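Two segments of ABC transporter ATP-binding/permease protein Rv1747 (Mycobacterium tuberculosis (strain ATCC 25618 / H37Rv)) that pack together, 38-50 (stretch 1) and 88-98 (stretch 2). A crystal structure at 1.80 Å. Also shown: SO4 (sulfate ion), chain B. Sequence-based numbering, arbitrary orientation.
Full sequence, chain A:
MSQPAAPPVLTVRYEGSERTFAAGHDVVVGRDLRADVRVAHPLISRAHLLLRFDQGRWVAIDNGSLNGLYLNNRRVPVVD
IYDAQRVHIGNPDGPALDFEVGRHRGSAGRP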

ATOM      1  N   ARG A  38       2.392   8.410   4.221  1.00 13.65           N
ATOM      2  CA  ARG A  38       1.918   8.627   5.581  1.00 12.87           C
ATOM      3  C   ARG A  38       0.398   8.717   5.612  1.00 12.64           C
ATOM      4  O   ARG A  38      -0.201   9.512   4.889  1.00 17.21           O
ATOM      5  CB  ARG A  38       2.527   9.909   6.176  1.00 19.28           C
ATOM      6  CG  ARG A  38       2.005  10.255   7.573  1.00 18.34           C
ATOM      7  CD  ARG A  38       2.129  11.765   7.872  1.00 24.91           C
ATOM      8  NE  ARG A  38       1.560  12.124   9.177  1.00 18.28           N
ATOM      9  CZ  ARG A  38       1.529  13.360   9.664  1.00 28.64           C
ATOM     10  NH1 ARG A  38       2.004  14.368   8.946  1.00 22.97           N
ATOM     11  NH2 ARG A  38       1.014  13.595  10.862  1.00 23.09           N
ATOM     12  N   VAL A  39      -0.206   7.885   6.450  1.00 14.83           N
ATOM     13  CA  VAL A  39      -1.652   7.855   6.637  1.00 15.16           C
ATOM     14  C   VAL A  39      -1.888   7.994   8.136  1.00 18.39           C
ATOM     15  O   VAL A  39      -1.552   7.091   8.891  1.00 13.25           O
ATOM     16  CB  VAL A  39      -2.271   6.547   6.108  1.00 16.19           C
ATOM     17  CG1 VAL A  39      -3.778   6.520   6.348  1.00 18.43           C
ATOM     18  CG2 VAL A  39      -1.953   6.352   4.614  1.00 15.87           C
ATOM     19  N   ALA A  40      -2.436   9.130   8.564  1.00 13.54           N
ATOM     20  CA  ALA A  40      -2.439   9.483   9.987  1.00 17.55           C
ATOM     21  C   ALA A  40      -3.604   8.901  10.795  1.00 16.26           C
ATOM     22  O   ALA A  40      -3.600   8.978  12.020  1.00 16.22           O
ATOM     23  CB  ALA A  40      -2.425  11.025  10.144  1.00 16.35           C
ATOM     24  N   HIS A  41      -4.597   8.320  10.132  1.00 13.95           N
ATOM     25  CA  HIS A  41      -5.763   7.849  10.872  1.00 13.85           C
ATOM     26  C   HIS A  41      -5.388   6.828  11.963  1.00 17.02           C
ATOM     27  O   HIS A  41      -4.553   5.954  11.738  1.00 15.63           O
ATOM     28  CB  HIS A  41      -6.792   7.240   9.913  1.00 16.24           C
ATOM     29  CG  HIS A  41      -8.150   7.116  10.519  1.00 20.62           C
ATOM     30  ND1 HIS A  41      -8.507   6.057  11.325  1.00 17.95           N
ATOM     31  CD2 HIS A  41      -9.222   7.945  10.483  1.00 17.98           C
ATOM     32  CE1 HIS A  41      -9.750   6.227  11.744  1.00 21.84           C
ATOM     33  NE2 HIS A  41     -10.208   7.363  11.244  1.00 19.89           N
ATOM     34  N   PRO A  42      -5.992   6.945  13.163  1.00 16.50           N
ATOM     35  CA  PRO A  42      -5.593   6.081  14.290  1.00 15.38           C
ATOM     36  C   PRO A  42      -5.810   4.575  14.065  1.00 15.16           C
ATOM     37  O   PRO A  42      -5.242   3.771  14.797  1.00 16.21           O
ATOM     38  CB  PRO A  42      -6.476   6.579  15.451  1.00 18.52           C
ATOM     39  CG  PRO A  42      -7.549   7.379  14.827  1.00 20.93           C
ATOM     40  CD  PRO A  42      -6.958   7.975  13.581  1.00 18.31           C
ATOM     41  N   LEU A  43      -6.606   4.195  13.073  1.00 14.89           N
ATOM     42  CA  LEU A  43      -6.742   2.771  12.733  1.00 18.06           C
ATOM     43  C   LEU A  43      -5.427   2.169  12.236  1.00 16.42           C
ATOM     44  O   LEU A  43      -5.215   0.952  12.284  1.00 17.12           O
ATOM     45  CB  LEU A  43      -7.807   2.586  11.659  1.00 19.01           C
ATOM     46  CG  LEU A  43      -9.281   2.682  12.074  1.00 19.38           C
ATOM     47  CD1 LEU A  43     -10.144   2.695  10.826  1.00 21.04           C
ATOM     48  CD2 LEU A  43      -9.616   1.499  12.952  1.00 21.86           C
ATOM     49  N   ILE A  44      -4.548   3.034  11.746  1.00 14.17           N
ATOM     50  CA  ILE A  44      -3.371   2.590  11.004  1.00 13.57           C
ATOM     51  C   ILE A  44      -2.126   2.445  11.889  1.00 15.41           C
ATOM     52  O   ILE A  44      -1.838   3.301  12.724  1.00 16.24           O
ATOM     53  CB  ILE A  44      -3.113   3.565   9.841  1.00 15.17           C
ATOM     54  CG1 ILE A  44      -4.386   3.672   8.991  1.00 16.00           C
ATOM     55  CG2 ILE A  44      -1.943   3.114   8.964  1.00 13.32           C
ATOM     56  CD1 ILE A  44      -5.022   2.291   8.631  1.00 14.46           C
ATOM     57  N   SER A  45      -1.404   1.339  11.711  1.00 13.89           N
ATOM     58  CA  SER A  45      -0.161   1.095  12.438  1.00 18.18           C
ATOM     59  C   SER A  45       0.976   1.959  11.886  1.00 13.95           C
ATOM     60  O   SER A  45       0.896   2.445  10.766  1.00 13.47           O
ATOM     61  CB  SER A  45       0.212  -0.390  12.359  1.00 17.79           C
ATOM     62  OG  SER A  45      -0.796  -1.182  12.963  1.00 17.62           O
ATOM     63  N   ARG A  46       2.037   2.143  12.664  1.00 13.46           N
ATOM     64  CA  ARG A  46       3.127   3.022  12.230  1.00 15.71           C
ATOM     65  C   ARG A  46       3.780   2.545  10.940  1.00 15.47           C
ATOM     66  O   ARG A  46       4.024   3.341  10.032  1.00 13.76           O
ATOM     67  CB  ARG A  46       4.152   3.159  13.351  1.00 19.19           C
ATOM     68  CG  ARG A  46       3.567   3.981  14.517  1.00 22.53           C
ATOM     69  CD  ARG A  46       4.540   4.210  15.635  1.00 32.28           C
ATOM     70  NE  ARG A  46       5.655   5.072  15.254  1.00 34.23           N
ATOM     71  CZ  ARG A  46       6.458   5.648  16.141  1.00 40.75           C
ATOM     72  NH1 ARG A  46       6.238   5.463  17.436  1.00 37.60           N
ATOM     73  NH2 ARG A  46       7.470   6.407  15.744  1.00 44.36           N
ATOM     74  N   ALA A  47       4.048   1.247  10.847  1.00 14.43           N
ATOM     75  CA  ALA A  47       4.518   0.661   9.586  1.00 15.54           C
ATOM     76  C   ALA A  47       3.494  -0.385   9.181  1.00 17.60           C
ATOM     77  O   ALA A  47       3.653  -1.559   9.483  1.00 18.64           O
ATOM     78  CB  ALA A  47       5.905   0.043   9.736  1.00 15.71           C
ATOM     79  N   HIS A  48       2.430   0.064   8.523  1.00 14.51           N
ATOM     80  CA  HIS A  48       1.234  -0.743   8.319  1.00 12.77           C
ATOM     81  C   HIS A  48       1.368  -1.706   7.129  1.00 12.99           C
ATOM     82  O   HIS A  48       1.051  -2.900   7.238  1.00 13.82           O
ATOM     83  CB  HIS A  48       0.026   0.205   8.129  1.00 12.43           C
ATOM     84  CG  HIS A  48      -1.306  -0.462   8.252  1.00 12.59           C
ATOM     85  ND1 HIS A  48      -2.075  -0.380   9.394  1.00 13.13           N
ATOM     86  CD2 HIS A  48      -2.010  -1.223   7.378  1.00 13.01           C
ATOM     87  CE1 HIS A  48      -3.197  -1.058   9.220  1.00 16.02           C
ATOM     88  NE2 HIS A  48      -3.183  -1.585   8.006  1.00 11.64           N
ATOM     89  N   LEU A  49       1.825  -1.181   5.992  1.00 12.83           N
ATOM     90  CA  LEU A  49       2.086  -1.988   4.801  1.00 10.97           C
ATOM     91  C   LEU A  49       3.524  -1.864   4.337  1.00 14.32           C
ATOM     92  O   LEU A  49       4.132  -0.807   4.497  1.00 14.27           O
ATOM     93  CB  LEU A  49       1.203  -1.560   3.632  1.00 12.13           C
ATOM     94  CG  LEU A  49      -0.307  -1.568   3.771  1.00 11.36           C
ATOM     95  CD1 LEU A  49      -0.877  -1.161   2.427  1.00 12.23           C
ATOM     96  CD2 LEU A  49      -0.810  -2.971   4.187  1.00  9.37           C
ATOM     97  N   LEU A  50       4.039  -2.925   3.721  1.00 12.97           N
ATOM     98  CA  LEU A  50       5.245  -2.828   2.901  1.00 12.12           C
ATOM     99  C   LEU A  50       4.846  -2.985   1.452  1.00 11.99           C
ATOM    100  O   LEU A  50       4.114  -3.914   1.114  1.00 14.84           O
ATOM    101  CB  LEU A  50       6.269  -3.899   3.290  1.00 12.06           C
ATOM    102  CG  LEU A  50       6.724  -3.795   4.748  1.00 14.46           C
ATOM    103  CD1 LEU A  50       7.669  -4.939   5.087  1.00 18.60           C
ATOM    104  CD2 LEU A  50       7.390  -2.443   4.987  1.00 17.15           C
ATOM    105  N   HIS A  88      -8.185  -0.899   0.892  1.00 14.30           N
ATOM    106  CA  HIS A  88      -8.404  -0.125   2.107  1.00 14.02           C
ATOM    107  C   HIS A  88      -7.552  -0.699   3.224  1.00 14.46           C
ATOM    108  O   HIS A  88      -7.398  -1.909   3.329  1.00 15.47           O
ATOM    109  CB  HIS A  88      -9.874  -0.140   2.519  1.00 16.70           C
ATOM    110  CG  HIS A  88     -10.783   0.485   1.512  1.00 16.04           C
ATOM    111  ND1 HIS A  88     -11.204   1.794   1.603  1.00 19.62           N
ATOM    112  CD2 HIS A  88     -11.333  -0.008   0.379  1.00 17.47           C
ATOM    113  CE1 HIS A  88     -11.990   2.074   0.581  1.00 18.53           C
ATOM    114  NE2 HIS A  88     -12.086   0.997  -0.177  1.00 24.25           N
ATOM    115  N   ILE A  89      -7.004   0.169   4.068  1.00 14.36           N
ATOM    116  CA  ILE A  89      -6.299  -0.298   5.244  1.00 13.72           C
ATOM    117  C   ILE A  89      -7.065   0.112   6.495  1.00 16.60           C
ATOM    118  O   ILE A  89      -7.723   1.156   6.507  1.00 15.51           O
ATOM    119  CB  ILE A  89      -4.862   0.249   5.297  1.00 15.57           C
ATOM    120  CG1 ILE A  89      -4.853   1.760   5.033  1.00 13.66           C
ATOM    121  CG2 ILE A  89      -3.987  -0.452   4.239  1.00 12.20           C
ATOM    122  CD1 ILE A  89      -3.442   2.366   5.101  1.00 15.58           C
ATOM    123  N   GLY A  90      -6.976  -0.717   7.531  1.00 17.27           N
ATOM    124  CA  GLY A  90      -7.580  -0.411   8.826  1.00 13.98           C
ATOM    125  C   GLY A  90      -8.995  -0.934   9.000  1.00 15.24           C
ATOM    126  O   GLY A  90      -9.425  -1.195  10.114  1.00 18.82           O
ATOM    127  N   ASN A  91      -9.710  -1.077   7.890  1.00 14.69           N
ATOM    128  CA  ASN A  91     -11.114  -1.487   7.884  1.00 17.04           C
ATOM    129  C   ASN A  91     -11.569  -1.500   6.437  1.00 16.93           C
ATOM    130  O   ASN A  91     -10.902  -0.907   5.597  1.00 18.55           O
ATOM    131  CB  ASN A  91     -11.987  -0.521   8.709  1.00 19.87           C
ATOM    132  CG  ASN A  91     -12.384  -1.099  10.065  1.00 21.63           C
ATOM    133  OD1 ASN A  91     -12.327  -2.312  10.284  1.00 20.30           O
ATOM    134  ND2 ASN A  91     -12.787  -0.225  10.978  1.00 26.45           N
ATOM    135  N   PRO A  92     -12.710  -2.153   6.133  1.00 18.64           N
ATOM    136  CA  PRO A  92     -13.221  -2.111   4.757  1.00 18.88           C
ATOM    137  C   PRO A  92     -13.499  -0.682   4.275  1.00 18.59           C
ATOM    138  O   PRO A  92     -13.420  -0.410   3.073  1.00 21.87           O
ATOM    139  CB  PRO A  92     -14.526  -2.922   4.837  1.00 22.49           C
ATOM    140  CG  PRO A  92     -14.893  -2.928   6.285  1.00 18.88           C
ATOM    141  CD  PRO A  92     -13.569  -2.976   7.003  1.00 17.82           C
ATOM    142  N   ASP A  93     -13.839   0.211   5.196  1.00 15.95           N
ATOM    143  CA  ASP A  93     -14.042   1.613   4.843  1.00 21.05           C
ATOM    144  C   ASP A  93     -12.967   2.516   5.435  1.00 25.26           C
ATOM    145  O   ASP A  93     -13.194   3.712   5.622  1.00 25.12           O
ATOM    146  CB  ASP A  93     -15.412   2.097   5.313  1.00 18.49           C
ATOM    147  CG  ASP A  93     -15.572   2.007   6.809  1.00 23.00           C
ATOM    148  OD1 ASP A  93     -14.759   1.302   7.455  1.00 22.42           O
ATOM    149  OD2 ASP A  93     -16.520   2.631   7.340  1.00 25.74           O
ATOM    150  N   GLY A  94     -11.803   1.952   5.747  1.00 19.46           N
ATOM    151  CA  GLY A  94     -10.698   2.752   6.240  1.00 18.11           C
ATOM    152  C   GLY A  94     -10.043   3.488   5.085  1.00 17.11           C
ATOM    153  O   GLY A  94     -10.538   3.422   3.964  1.00 17.01           O
ATOM    154  N   PRO A  95      -8.939   4.205   5.358  1.00 15.81           N
ATOM    155  CA  PRO A  95      -8.213   4.966   4.327  1.00 15.85           C
ATOM    156  C   PRO A  95      -7.985   4.140   3.059  1.00 18.36           C
ATOM    157  O   PRO A  95      -7.591   2.966   3.128  1.00 16.73           O
ATOM    158  CB  PRO A  95      -6.897   5.310   5.020  1.00 15.72           C
ATOM    159  CG  PRO A  95      -7.288   5.448   6.470  1.00 18.44           C
ATOM    160  CD  PRO A  95      -8.337   4.375   6.695  1.00 16.52           C
ATOM    161  N   ALA A  96      -8.273   4.738   1.910  1.00 13.99           N
ATOM    162  CA  ALA A  96      -8.163   4.028   0.644  1.00 15.29           C
ATOM    163  C   ALA A  96      -6.828   4.339  -0.029  1.00 18.36           C
ATOM    164  O   ALA A  96      -6.372   5.487  -0.020  1.00 18.70           O
ATOM    165  CB  ALA A  96      -9.327   4.409  -0.281  1.00 21.36           C
ATOM    166  N   LEU A  97      -6.200   3.314  -0.592  1.00 16.61           N
ATOM    167  CA  LEU A  97      -5.003   3.490  -1.412  1.00 19.70           C
ATOM    168  C   LEU A  97      -5.295   3.051  -2.848  1.00 17.49           C
ATOM    169  O   LEU A  97      -5.822   1.969  -3.074  1.00 18.21           O
ATOM    170  CB  LEU A  97      -3.824   2.675  -0.853  1.00 16.10           C
ATOM    171  CG  LEU A  97      -3.468   2.869   0.615  1.00 19.90           C
ATOM    172  CD1 LEU A  97      -2.431   1.821   1.021  1.00 19.37           C
ATOM    173  CD2 LEU A  97      -2.966   4.283   0.894  1.00 18.25           C
ATOM    174  N   ASP A  98      -4.957   3.899  -3.810  1.00 17.88           N
ATOM    175  CA  ASP A  98      -5.086   3.557  -5.216  1.00 18.18           C
ATOM    176  C   ASP A  98      -3.707   3.274  -5.787  1.00 21.90           C
ATOM    177  O   ASP A  98      -2.817   4.117  -5.699  1.00 21.52           O
ATOM    178  CB  ASP A  98      -5.753   4.689  -6.001  1.00 19.77           C
ATOM    179  CG  ASP A  98      -7.236   4.787  -5.730  1.00 31.10           C
ATOM    180  OD1 ASP A  98      -7.885   3.727  -5.655  1.00 26.82           O
ATOM    181  OD2 ASP A  98      -7.753   5.919  -5.594  1.00 33.83           O
TER
HETATM  182  S   SO4 B 201       1.578   1.012  16.241  1.00 49.66           S
HETATM  183  O1  SO4 B 201       2.649   0.480  15.405  1.00 37.32           O
HETATM  184  O2  SO4 B 201       0.746  -0.100  16.709  1.00 51.85           O
HETATM  185  O3  SO4 B 201       2.102   1.761  17.389  1.00 49.44           O
HETATM  186  O4  SO4 B 201       0.770   1.917  15.440  1.00 48.06           O

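The two segments meet through an apolar interface with no hydrogen bond crossing it; several polar groups form hydrogen bonds within their own segment, and 469 Å² of surface is buried between the two.

Along the first segment, the contact begins at Val39, whose CA-to-CB bond points toward the second segment (chi1 t). Its CG1 lies 3.6 Å from CB of Pro95, a close van der Waals contact. Both methyls of Val39, CG1 and CG2, lie 4.3 Å from CD1 of Ile89, and CG2 lies 4.4 Å from CD2 of Leu97. Ala40 turns its methyl group away and takes no part. His41 makes a small contact, its CB 3.9 Å from CG of Pro95. Its imidazole also accepts a hydrogen bond from the backbone, Leu43 N to His41 ND1 at 3.2 Å, and the amide of Ile44 donates to His41 O, with Ile44 N 2.9 Å from that oxygen, closing a type I turn from His41 to Ile44.

This turn brings Leu43 over Gly90, where the backbones approach to 5.1 Å between the CA atoms of Leu43 and Gly90. Leu43 CD2 rests 3.9 Å from Gly90 O, and Leu43 CD1 lies 3.9 Å from Asn91 ND2. Although the CA-to-CB bond of Ile44 points sideways, the end of its side chain reaches across: CD1 is 3.6 Å from both O and CG1 of Ile89 and 3.7 Å from CA of Gly90. A CB on Gly90 would fall 2.9 Å from Ile44 CD1, a clash, and 3.0 Å from Leu43 CB. The backbone angles of Gly90 (phi 92°, psi -27°) independently favor glycine, since a CB would also be jammed against the preceding carbonyl oxygen.

Ser45, Arg46 and Ala47 lie beyond reach of the second segment. Here the Arg46 amide binds the sulfate, probably acquired from the crystallisation liquor, with a hydrogen bond from Arg46 N to O1 of SO4 at 3.3 Å and a weak one from Arg46 N to O4 of SO4 at 3.1 Å.

The chain returns to the interface at His48. Its ring is anchored by a hydrogen bond from Ser45 N to His48 ND1 (3.0 Å), while NE2, hydrogen-bonded elsewhere in the structure, packs 3.7 Å from CB of Ile89. Finally, Leu49 at the start of a strand places its CD1 3.7 Å from CG2 of Ile89 and 3.6 Å from CD1 of Leu97. A single methyl group thus contacts residues from two strands of the second segment. Ile89 meets Val39, Ile44, His48 and Leu49, and has the largest area covered in the contact.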